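Local coordinates for Mll2253 protein (Mesorhizobium loti, PDB 3Q63) that is of unknown function but belongs to the AHA1 family, whose helix-grip fold resembles that of the activator of Hsp90 ATPase, at residues I17-L28 against L135-D143; F43-F51 against D62-P70. All coordinates share one frame; numbering follows the deposited sequence.

In the fold
Reading from the N terminus, strand 9-17 runs into helix 21-29, where residues 17-28 form one side of interaction 1. Helix 31-37 and the short strand 40-41 lead to residues 43-51, which one hairpin later meet residues 62-70: interaction 2 closes a short local loop and joins strand 50-54, with the loop before it, to strand 60-69. The rest of the sheet follows before residues 135-143 close the long loop of interaction 1, joining the end of strand 9-17 and helix 21-29 to the end of helix 118-141. Interaction 2 is nested inside that loop. Their centres lie about 20 Å apart, yet they touch where Trp25 packs on Val68, Glu69 and Pro70.

Interaction 1. Residues I17-L28 against L135-D143; sequences ISHPPEKLWRAL and LEQLLDRTD
Leu139 and His19 illustrate how one residue can serve both the dry and the wet side of a helix contact. Leu139 lays its CB over one face of the His19 imidazole, 3.6 Å from the ring centroid, a CH-pi contact. Its two methyls go deeper: CD1 meets CG2 of Ile17, and CD2 presses on Lys23 CG at 3.5 Å, closer than usual for two carbons. Next to it, Leu135 sets CD1 against Ala27 CB at 3.7 Å and CD2 against Leu24 CD2, while Leu106 of strand 103-113 and Trp37 of helix 31-37 extend this buried apolar layer.

The opposite character appears at the imidazole edge. With CG anti to the carbonyl carbon (chi1 -65°), the His19 ring brings NE2 to OD1 of Asp140 at 2.8 Å. The bond is bent, 147° at the hydrogen; the oxygen lies in the ring plane but is itself approached from above the carboxylate plane. Water 3 joins NE2 to Glu136 O, and water 1 links Ser18 N with Glu136 OE2. Farther out, Lys23, its chain bent beyond CG, reaches Asp143 OD1 only through a long salt bridge of 3.7 Å between NZ and that oxygen. Polar links here are thus partly carried by water, whereas the leucines interlock directly.

The helix axes cross at 119°, and the contact ties the end of strand 9-17, the turn after it and one side of helix 21-29 to the C-terminal end of helix 118-141, an arrangement characteristic of the Bet v 1-like helix-grip fold.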
loop_
_atom_site.group_PDB
_atom_site.type_symbol
_atom_site.label_atom_id
_atom_site.label_comp_id
_atom_site.label_asym_id
_atom_site.label_seq_id
_atom_site.Cartn_x
_atom_site.Cartn_y
_atom_site.Cartn_z
ATOM N N ILE B 17 7.187 -17.264 16.405
ATOM C CA ILE B 17 7.897 -16.053 16.808
ATOM C C ILE B 17 8.636 -16.252 18.124
ATOM O O ILE B 17 8.043 -16.662 19.125
ATOM C CB ILE B 17 6.918 -14.858 16.946
ATOM C CG1 ILE B 17 6.199 -14.624 15.610
ATOM C CG2 ILE B 17 7.674 -13.603 17.364
ATOM C CD1 ILE B 17 5.215 -13.462 15.623
ATOM N N SER B 18 9.934 -15.957 18.105
ATOM C CA SER B 18 10.796 -16.110 19.272
ATOM C C SER B 18 10.666 -14.976 20.287
ATOM O O SER B 18 11.667 -14.409 20.734
ATOM C CB SER B 18 12.256 -16.224 18.828
ATOM O OG SER B 18 12.476 -17.433 18.126
ATOM N N HIS B 19 9.429 -14.646 20.640
ATOM C CA HIS B 19 9.148 -13.600 21.605
ATOM C C HIS B 19 7.912 -14.023 22.382
ATOM O O HIS B 19 7.090 -14.791 21.883
ATOM C CB HIS B 19 8.902 -12.264 20.892
ATOM C CG HIS B 19 10.105 -11.744 20.174
ATOM N ND1 HIS B 19 11.095 -11.024 20.809
ATOM C CD2 HIS B 19 10.522 -11.907 18.895
ATOM C CE1 HIS B 19 12.070 -10.772 19.955
ATOM N NE2 HIS B 19 11.749 -11.299 18.786
ATOM N N PRO B 20 7.785 -13.553 23.629
ATOM C CA PRO B 20 6.637 -13.888 24.474
ATOM C C PRO B 20 5.355 -13.297 23.911
ATOM O O PRO B 20 5.386 -12.269 23.233
ATOM C CB PRO B 20 7.019 -13.305 25.835
ATOM C CG PRO B 20 7.953 -12.188 25.486
ATOM C CD PRO B 20 8.790 -12.787 24.384
ATOM N N PRO B 21 4.212 -13.942 24.185
ATOM C CA PRO B 21 2.907 -13.477 23.701
ATOM C C PRO B 21 2.588 -12.013 24.027
ATOM O O PRO B 21 2.070 -11.285 23.176
ATOM C CB PRO B 21 1.924 -14.465 24.342
ATOM C CG PRO B 21 2.645 -14.911 25.585
ATOM C CD PRO B 21 4.057 -15.089 25.097
ATOM N N GLU B 22 2.916 -11.572 25.239
ATOM C CA GLU B 22 2.645 -10.187 25.633
ATOM C C GLU B 22 3.287 -9.148 24.719
ATOM O O GLU B 22 2.680 -8.123 24.406
ATOM C CB GLU B 22 3.103 -9.938 27.072
ATOM C CG GLU B 22 2.342 -10.754 28.084
ATOM C CD GLU B 22 2.747 -12.212 28.058
ATOM O OE1 GLU B 22 1.903 -13.072 28.409
ATOM O OE2 GLU B 22 3.917 -12.492 27.701
ATOM N N LYS B 23 4.521 -9.418 24.308
ATOM C CA LYS B 23 5.263 -8.529 23.427
ATOM C C LYS B 23 4.611 -8.524 22.044
ATOM O O LYS B 23 4.386 -7.469 21.452
ATOM C CB LYS B 23 6.712 -9.012 23.330
ATOM C CG LYS B 23 7.586 -8.274 22.341
ATOM C CD LYS B 23 8.339 -7.145 23.010
ATOM C CE LYS B 23 9.815 -7.187 22.638
ATOM N NZ LYS B 23 10.451 -8.436 23.157
ATOM N N LEU B 24 4.306 -9.712 21.538
ATOM C CA LEU B 24 3.661 -9.839 20.236
ATOM C C LEU B 24 2.325 -9.096 20.295
ATOM O O LEU B 24 2.001 -8.314 19.407
ATOM C CB LEU B 24 3.406 -11.318 19.913
ATOM C CG LEU B 24 3.488 -11.793 18.459
ATOM C CD1 LEU B 24 2.791 -13.134 18.346
ATOM C CD2 LEU B 24 2.834 -10.783 17.512
ATOM N N TRP B 25 1.560 -9.336 21.360
ATOM C CA TRP B 25 0.256 -8.701 21.516
ATOM C C TRP B 25 0.318 -7.185 21.409
ATOM O O TRP B 25 -0.541 -6.567 20.769
ATOM C CB TRP B 25 -0.384 -9.092 22.853
ATOM C CG TRP B 25 -1.742 -8.469 23.053
ATOM C CD1 TRP B 25 -2.046 -7.390 23.837
ATOM C CD2 TRP B 25 -2.970 -8.868 22.430
ATOM N NE1 TRP B 25 -3.385 -7.096 23.742
ATOM C CE2 TRP B 25 -3.976 -7.987 22.886
ATOM C CE3 TRP B 25 -3.318 -9.886 21.532
ATOM C CZ2 TRP B 25 -5.307 -8.094 22.476
ATOM C CZ3 TRP B 25 -4.645 -9.989 21.124
ATOM C CH2 TRP B 25 -5.620 -9.100 21.598
ATOM N N ARG B 26 1.322 -6.585 22.037
ATOM C CA ARG B 26 1.488 -5.136 21.996
ATOM C C ARG B 26 1.761 -4.647 20.583
ATOM O O ARG B 26 1.189 -3.648 20.141
ATOM C CB ARG B 26 2.624 -4.698 22.931
ATOM C CG ARG B 26 2.178 -4.526 24.381
ATOM C CD ARG B 26 3.317 -4.051 25.272
ATOM N NE ARG B 26 4.125 -5.159 25.774
ATOM C CZ ARG B 26 3.671 -6.103 26.598
ATOM N NH1 ARG B 26 2.412 -6.079 27.018
ATOM N NH2 ARG B 26 4.479 -7.068 27.007
ATOM N N ALA B 27 2.623 -5.359 19.867
ATOM C CA ALA B 27 2.947 -4.973 18.497
ATOM C C ALA B 27 1.717 -5.053 17.589
ATOM O O ALA B 27 1.645 -4.368 16.571
ATOM C CB ALA B 27 4.065 -5.863 17.953
ATOM N N LEU B 28 0.750 -5.887 17.959
ATOM C CA LEU B 28 -0.469 -6.053 17.163
ATOM C C LEU B 28 -1.606 -5.107 17.562
ATOM O O LEU B 28 -2.559 -4.923 16.807
ATOM C CB LEU B 28 -0.981 -7.494 17.285
ATOM C CG LEU B 28 -0.107 -8.612 16.714
ATOM C CD1 LEU B 28 -0.621 -9.956 17.175
ATOM C CD2 LEU B 28 -0.090 -8.522 15.199
ATOM N N LEU B 135 7.265 -7.563 11.117
ATOM C CA LEU B 135 6.808 -7.680 12.495
ATOM C C LEU B 135 7.915 -8.326 13.328
ATOM O O LEU B 135 8.236 -7.860 14.422
ATOM C CB LEU B 135 5.535 -8.529 12.576
ATOM C CG LEU B 135 5.091 -8.972 13.977
ATOM C CD1 LEU B 135 4.826 -7.752 14.839
ATOM C CD2 LEU B 135 3.831 -9.836 13.883
ATOM N N GLU B 136 8.505 -9.393 12.800
ATOM C CA GLU B 136 9.582 -10.083 13.499
ATOM C C GLU B 136 10.819 -9.206 13.611
ATOM O O GLU B 136 11.553 -9.270 14.601
ATOM C CB GLU B 136 9.924 -11.386 12.786
ATOM C CG GLU B 136 8.880 -12.455 12.998
ATOM C CD GLU B 136 9.257 -13.770 12.362
ATOM O OE1 GLU B 136 9.172 -13.878 11.121
ATOM O OE2 GLU B 136 9.658 -14.691 13.105
ATOM N N GLN B 137 11.038 -8.385 12.592
ATOM C CA GLN B 137 12.172 -7.467 12.570
ATOM C C GLN B 137 11.998 -6.439 13.688
ATOM O O GLN B 137 12.943 -6.119 14.406
ATOM C CB GLN B 137 12.244 -6.765 11.210
ATOM C CG GLN B 137 13.197 -5.580 11.171
ATOM C CD GLN B 137 13.216 -4.884 9.817
ATOM O OE1 GLN B 137 12.168 -4.513 9.274
ATOM N NE2 GLN B 137 14.412 -4.694 9.268
ATOM N N LEU B 138 10.778 -5.929 13.822
ATOM C CA LEU B 138 10.462 -4.948 14.853
ATOM C C LEU B 138 10.694 -5.529 16.248
ATOM O O LEU B 138 11.345 -4.904 17.085
ATOM C CB LEU B 138 9.007 -4.496 14.722
ATOM C CG LEU B 138 8.461 -3.612 15.843
ATOM C CD1 LEU B 138 9.188 -2.284 15.834
ATOM C CD2 LEU B 138 6.959 -3.410 15.666
ATOM N N LEU B 139 10.156 -6.723 16.491
ATOM C CA LEU B 139 10.301 -7.385 17.782
ATOM C C LEU B 139 11.769 -7.616 18.153
ATOM O O LEU B 139 12.128 -7.580 19.333
ATOM C CB LEU B 139 9.530 -8.715 17.782
ATOM C CG LEU B 139 7.995 -8.593 17.707
ATOM C CD1 LEU B 139 7.338 -9.977 17.684
ATOM C CD2 LEU B 139 7.505 -7.806 18.918
ATOM N N ASP B 140 12.616 -7.845 17.148
ATOM C CA ASP B 140 14.043 -8.057 17.387
ATOM C C ASP B 140 14.811 -6.764 17.658
ATOM O O ASP B 140 15.677 -6.731 18.532
ATOM C CB ASP B 140 14.705 -8.773 16.203
ATOM C CG ASP B 140 14.354 -10.248 16.138
ATOM O OD1 ASP B 140 13.992 -10.830 17.189
ATOM O OD2 ASP B 140 14.456 -10.834 15.034
ATOM N N ARG B 141 14.510 -5.700 16.919
ATOM C CA ARG B 141 15.227 -4.452 17.137
ATOM C C ARG B 141 14.777 -3.737 18.401
ATOM O O ARG B 141 15.451 -2.826 18.874
ATOM C CB ARG B 141 15.071 -3.510 15.946
ATOM C CG ARG B 141 13.719 -2.839 15.847
ATOM C CD ARG B 141 13.814 -1.607 14.964
ATOM N NE ARG B 141 14.483 -1.885 13.692
ATOM C CZ ARG B 141 13.932 -2.547 12.678
ATOM N NH1 ARG B 141 12.691 -3.008 12.779
ATOM N NH2 ARG B 141 14.620 -2.739 11.557
ATOM N N THR B 142 13.631 -4.138 18.944
ATOM C CA THR B 142 13.123 -3.522 20.161
ATOM C C THR B 142 13.399 -4.435 21.343
ATOM O O THR B 142 12.901 -4.212 22.443
ATOM C CB THR B 142 11.604 -3.250 20.075
ATOM O OG1 THR B 142 10.894 -4.484 19.911
ATOM C CG2 THR B 142 11.303 -2.331 18.908
ATOM N N ASP B 143 14.200 -5.468 21.108
ATOM C CA ASP B 143 14.540 -6.419 22.155
ATOM C C ASP B 143 15.893 -6.066 22.779
ATOM O O ASP B 143 16.732 -5.430 22.141
ATOM C CB ASP B 143 14.590 -7.829 21.570
ATOM C CG ASP B 143 14.942 -8.868 22.600
ATOM O OD1 ASP B 143 14.086 -9.170 23.459
ATOM O OD2 ASP B 143 16.086 -9.373 22.562
HETATM O O HOH W 1 10.506 -14.161 15.632
HETATM O O HOH W 2 11.328 -11.302 23.478
HETATM O O HOH W 3 11.667 -11.733 16.056
#

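Interaction 2. Residues F43-F51 against D62-P70; sequences FKPAVGHRF and DCEVLAVEP
The Phe51 ring is sandwiched: Cys63 CB lies over one face, 3.5 Å from the ring centroid, and Phe43 CA covers the opposite face. His49 O lies at its edge, in the ring plane, and Tyr76 of strand 73-77 makes an edge-to-face contact with it. Cys63 SG adds an oblique sulfur-aromatic contact. Phe51 CZ stands at the edge of the Phe43 ring, in its plane, while the His49 ring carries Lys44 CB over the centre of one face and has Val65 CG2 near its edge. Phe51 reaches across to its strand partner because CG sits between the backbone N and the carbonyl carbon (chi1 66°). An alanine here would remove the ring between Cys63 and Phe43, which would probably open a gap beside both and take from Val65 CG2 one of its aromatic neighbours.

Val65 fills the concave side of the loop: CG2 touches Phe51 CE2 and Phe43 CE1, each at 3.8 Å, and CB lies against Ala46 O.

The backbones form a ladder. Phe51 and Cys63 are a hydrogen-bonded antiparallel pair, with Phe51 N to Cys63 O at 2.8 Å and Cys63 N to Phe51 O at 2.7 Å. Arg50 and Glu64 form the next, non-hydrogen-bonded pair. Val65 N then donates to His49 O, and Gly48 N to Val65 O at 2.7 Å, where a type II turn from Ala46 to His49 lets the incoming loop fold over Val65 and Val68. The whole is an antiparallel beta hairpin within the curved sheet of the Bet v 1-like fold.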
loop_
_atom_site.group_PDB
_atom_site.type_symbol
_atom_site.label_atom_id
_atom_site.label_comp_id
_atom_site.label_asym_id
_atom_site.label_seq_id
_atom_site.Cartn_x
_atom_site.Cartn_y
_atom_site.Cartn_z
ATOM N N PHE B 43 -5.995 2.312 15.181
ATOM C CA PHE B 43 -6.533 1.133 15.850
ATOM C C PHE B 43 -6.756 1.351 17.350
ATOM O O PHE B 43 -6.094 2.174 17.972
ATOM C CB PHE B 43 -5.562 -0.044 15.668
ATOM C CG PHE B 43 -5.931 -1.266 16.461
ATOM C CD1 PHE B 43 -6.848 -2.184 15.959
ATOM C CD2 PHE B 43 -5.393 -1.480 17.734
ATOM C CE1 PHE B 43 -7.231 -3.291 16.709
ATOM C CE2 PHE B 43 -5.772 -2.588 18.495
ATOM C CZ PHE B 43 -6.694 -3.498 17.981
ATOM N N LYS B 44 -7.702 0.608 17.913
ATOM C CA LYS B 44 -8.004 0.644 19.344
ATOM C C LYS B 44 -8.540 -0.733 19.690
ATOM O O LYS B 44 -9.438 -1.238 19.020
ATOM C CB LYS B 44 -9.057 1.697 19.687
ATOM C CG LYS B 44 -8.540 3.120 19.688
ATOM C CD LYS B 44 -8.930 3.861 20.967
ATOM C CE LYS B 44 -8.305 3.228 22.211
ATOM N NZ LYS B 44 -8.853 1.875 22.530
ATOM N N PRO B 45 -7.982 -1.366 20.734
ATOM C CA PRO B 45 -8.374 -2.702 21.204
ATOM C C PRO B 45 -9.766 -2.755 21.833
ATOM O O PRO B 45 -9.919 -3.258 22.946
ATOM C CB PRO B 45 -7.298 -3.041 22.239
ATOM C CG PRO B 45 -6.139 -2.199 21.847
ATOM C CD PRO B 45 -6.773 -0.901 21.434
ATOM N N ALA B 46 -10.771 -2.237 21.141
ATOM C CA ALA B 46 -12.129 -2.257 21.671
ATOM C C ALA B 46 -13.104 -2.755 20.617
ATOM O O ALA B 46 -13.124 -2.257 19.491
ATOM C CB ALA B 46 -12.538 -0.865 22.145
ATOM N N VAL B 47 -13.916 -3.737 20.994
ATOM C CA VAL B 47 -14.898 -4.313 20.088
ATOM C C VAL B 47 -15.837 -3.252 19.525
ATOM O O VAL B 47 -16.354 -2.411 20.262
ATOM C CB VAL B 47 -15.748 -5.387 20.801
ATOM C CG1 VAL B 47 -16.830 -5.897 19.865
ATOM C CG2 VAL B 47 -14.855 -6.537 21.265
ATOM N N GLY B 48 -16.049 -3.301 18.214
ATOM C CA GLY B 48 -16.936 -2.352 17.568
ATOM C C GLY B 48 -16.229 -1.080 17.146
ATOM O O GLY B 48 -16.798 -0.256 16.432
ATOM N N HIS B 49 -14.985 -0.913 17.577
ATOM C CA HIS B 49 -14.232 0.283 17.230
ATOM C C HIS B 49 -13.935 0.327 15.736
ATOM O O HIS B 49 -13.415 -0.627 15.161
ATOM C CB HIS B 49 -12.931 0.336 18.032
ATOM C CG HIS B 49 -12.037 1.478 17.660
ATOM N ND1 HIS B 49 -11.050 1.373 16.704
ATOM C CD2 HIS B 49 -12.000 2.760 18.097
ATOM C CE1 HIS B 49 -10.441 2.539 16.569
ATOM N NE2 HIS B 49 -10.998 3.397 17.402
ATOM N N ARG B 50 -14.282 1.439 15.104
ATOM C CA ARG B 50 -14.035 1.579 13.682
ATOM C C ARG B 50 -12.789 2.420 13.446
ATOM O O ARG B 50 -12.563 3.422 14.126
ATOM C CB ARG B 50 -15.269 2.180 12.996
ATOM C CG ARG B 50 -16.235 2.841 13.955
ATOM C CD ARG B 50 -17.693 2.479 13.664
ATOM N NE ARG B 50 -18.030 2.631 12.251
ATOM C CZ ARG B 50 -19.258 2.862 11.792
ATOM N NH1 ARG B 50 -19.468 2.983 10.488
ATOM N NH2 ARG B 50 -20.272 2.986 12.634
ATOM N N PHE B 51 -11.963 1.984 12.497
ATOM C CA PHE B 51 -10.728 2.683 12.177
ATOM C C PHE B 51 -10.320 2.422 10.738
ATOM O O PHE B 51 -10.995 1.687 10.001
ATOM C CB PHE B 51 -9.598 2.243 13.125
ATOM C CG PHE B 51 -9.190 0.799 12.977
ATOM C CD1 PHE B 51 -8.058 0.449 12.242
ATOM C CD2 PHE B 51 -9.942 -0.214 13.564
ATOM C CE1 PHE B 51 -7.682 -0.885 12.095
ATOM C CE2 PHE B 51 -9.575 -1.551 13.424
ATOM C CZ PHE B 51 -8.441 -1.889 12.686
ATOM N N ASP B 62 -10.964 0.235 5.367
ATOM C CA ASP B 62 -11.920 0.560 6.425
ATOM C C ASP B 62 -12.006 -0.665 7.317
ATOM O O ASP B 62 -12.299 -1.761 6.837
ATOM C CB ASP B 62 -13.297 0.834 5.837
ATOM C CG ASP B 62 -13.272 1.909 4.766
ATOM O OD1 ASP B 62 -14.179 1.904 3.904
ATOM O OD2 ASP B 62 -12.348 2.751 4.789
ATOM N N CYS B 63 -11.791 -0.480 8.617
ATOM C CA CYS B 63 -11.810 -1.605 9.545
ATOM C C CYS B 63 -12.664 -1.398 10.788
ATOM O O CYS B 63 -12.961 -0.268 11.188
ATOM C CB CYS B 63 -10.390 -1.929 10.012
ATOM S SG CYS B 63 -9.132 -1.931 8.742
ATOM N N GLU B 64 -13.031 -2.515 11.406
ATOM C CA GLU B 64 -13.828 -2.501 12.616
ATOM C C GLU B 64 -13.369 -3.647 13.510
ATOM O O GLU B 64 -13.242 -4.779 13.049
ATOM C CB GLU B 64 -15.304 -2.685 12.278
ATOM C CG GLU B 64 -16.213 -2.535 13.479
ATOM C CD GLU B 64 -17.528 -3.267 13.308
ATOM O OE1 GLU B 64 -18.017 -3.349 12.163
ATOM O OE2 GLU B 64 -18.075 -3.748 14.326
ATOM N N VAL B 65 -13.110 -3.359 14.779
ATOM C CA VAL B 65 -12.688 -4.407 15.700
ATOM C C VAL B 65 -13.889 -5.310 15.967
ATOM O O VAL B 65 -14.984 -4.828 16.257
ATOM C CB VAL B 65 -12.156 -3.808 17.022
ATOM C CG1 VAL B 65 -11.685 -4.918 17.944
ATOM C CG2 VAL B 65 -10.991 -2.857 16.722
ATOM N N LEU B 66 -13.682 -6.618 15.844
ATOM C CA LEU B 66 -14.743 -7.597 16.038
ATOM C C LEU B 66 -14.594 -8.406 17.313
ATOM O O LEU B 66 -15.582 -8.707 17.969
ATOM C CB LEU B 66 -14.781 -8.569 14.862
ATOM C CG LEU B 66 -15.095 -7.961 13.506
ATOM C CD1 LEU B 66 -15.004 -9.058 12.453
ATOM C CD2 LEU B 66 -16.494 -7.337 13.519
ATOM N N ALA B 67 -13.362 -8.781 17.646
ATOM C CA ALA B 67 -13.125 -9.562 18.847
ATOM C C ALA B 67 -11.774 -9.239 19.454
ATOM O O ALA B 67 -10.804 -8.958 18.744
ATOM C CB ALA B 67 -13.216 -11.052 18.535
ATOM N N VAL B 68 -11.717 -9.275 20.782
ATOM C CA VAL B 68 -10.481 -8.984 21.483
ATOM C C VAL B 68 -10.333 -9.839 22.730
ATOM O O VAL B 68 -11.136 -9.753 23.654
ATOM C CB VAL B 68 -10.412 -7.508 21.897
ATOM C CG1 VAL B 68 -9.094 -7.234 22.601
ATOM C CG2 VAL B 68 -10.558 -6.614 20.675
ATOM N N GLU B 69 -9.293 -10.658 22.744
ATOM C CA GLU B 69 -9.006 -11.519 23.876
ATOM C C GLU B 69 -7.512 -11.379 24.150
ATOM O O GLU B 69 -6.692 -12.087 23.565
ATOM C CB GLU B 69 -9.369 -12.960 23.536
ATOM C CG GLU B 69 -9.156 -13.937 24.665
ATOM C CD GLU B 69 -9.775 -15.286 24.367
ATOM O OE1 GLU B 69 -9.452 -15.872 23.306
ATOM O OE2 GLU B 69 -10.582 -15.760 25.195
ATOM N N PRO B 70 -7.148 -10.449 25.047
ATOM C CA PRO B 70 -5.777 -10.138 25.450
ATOM C C PRO B 70 -4.782 -11.283 25.382
ATOM O O PRO B 70 -4.991 -12.358 25.951
ATOM C CB PRO B 70 -5.963 -9.574 26.848
ATOM C CG PRO B 70 -7.223 -8.797 26.692
ATOM C CD PRO B 70 -8.107 -9.783 25.948
#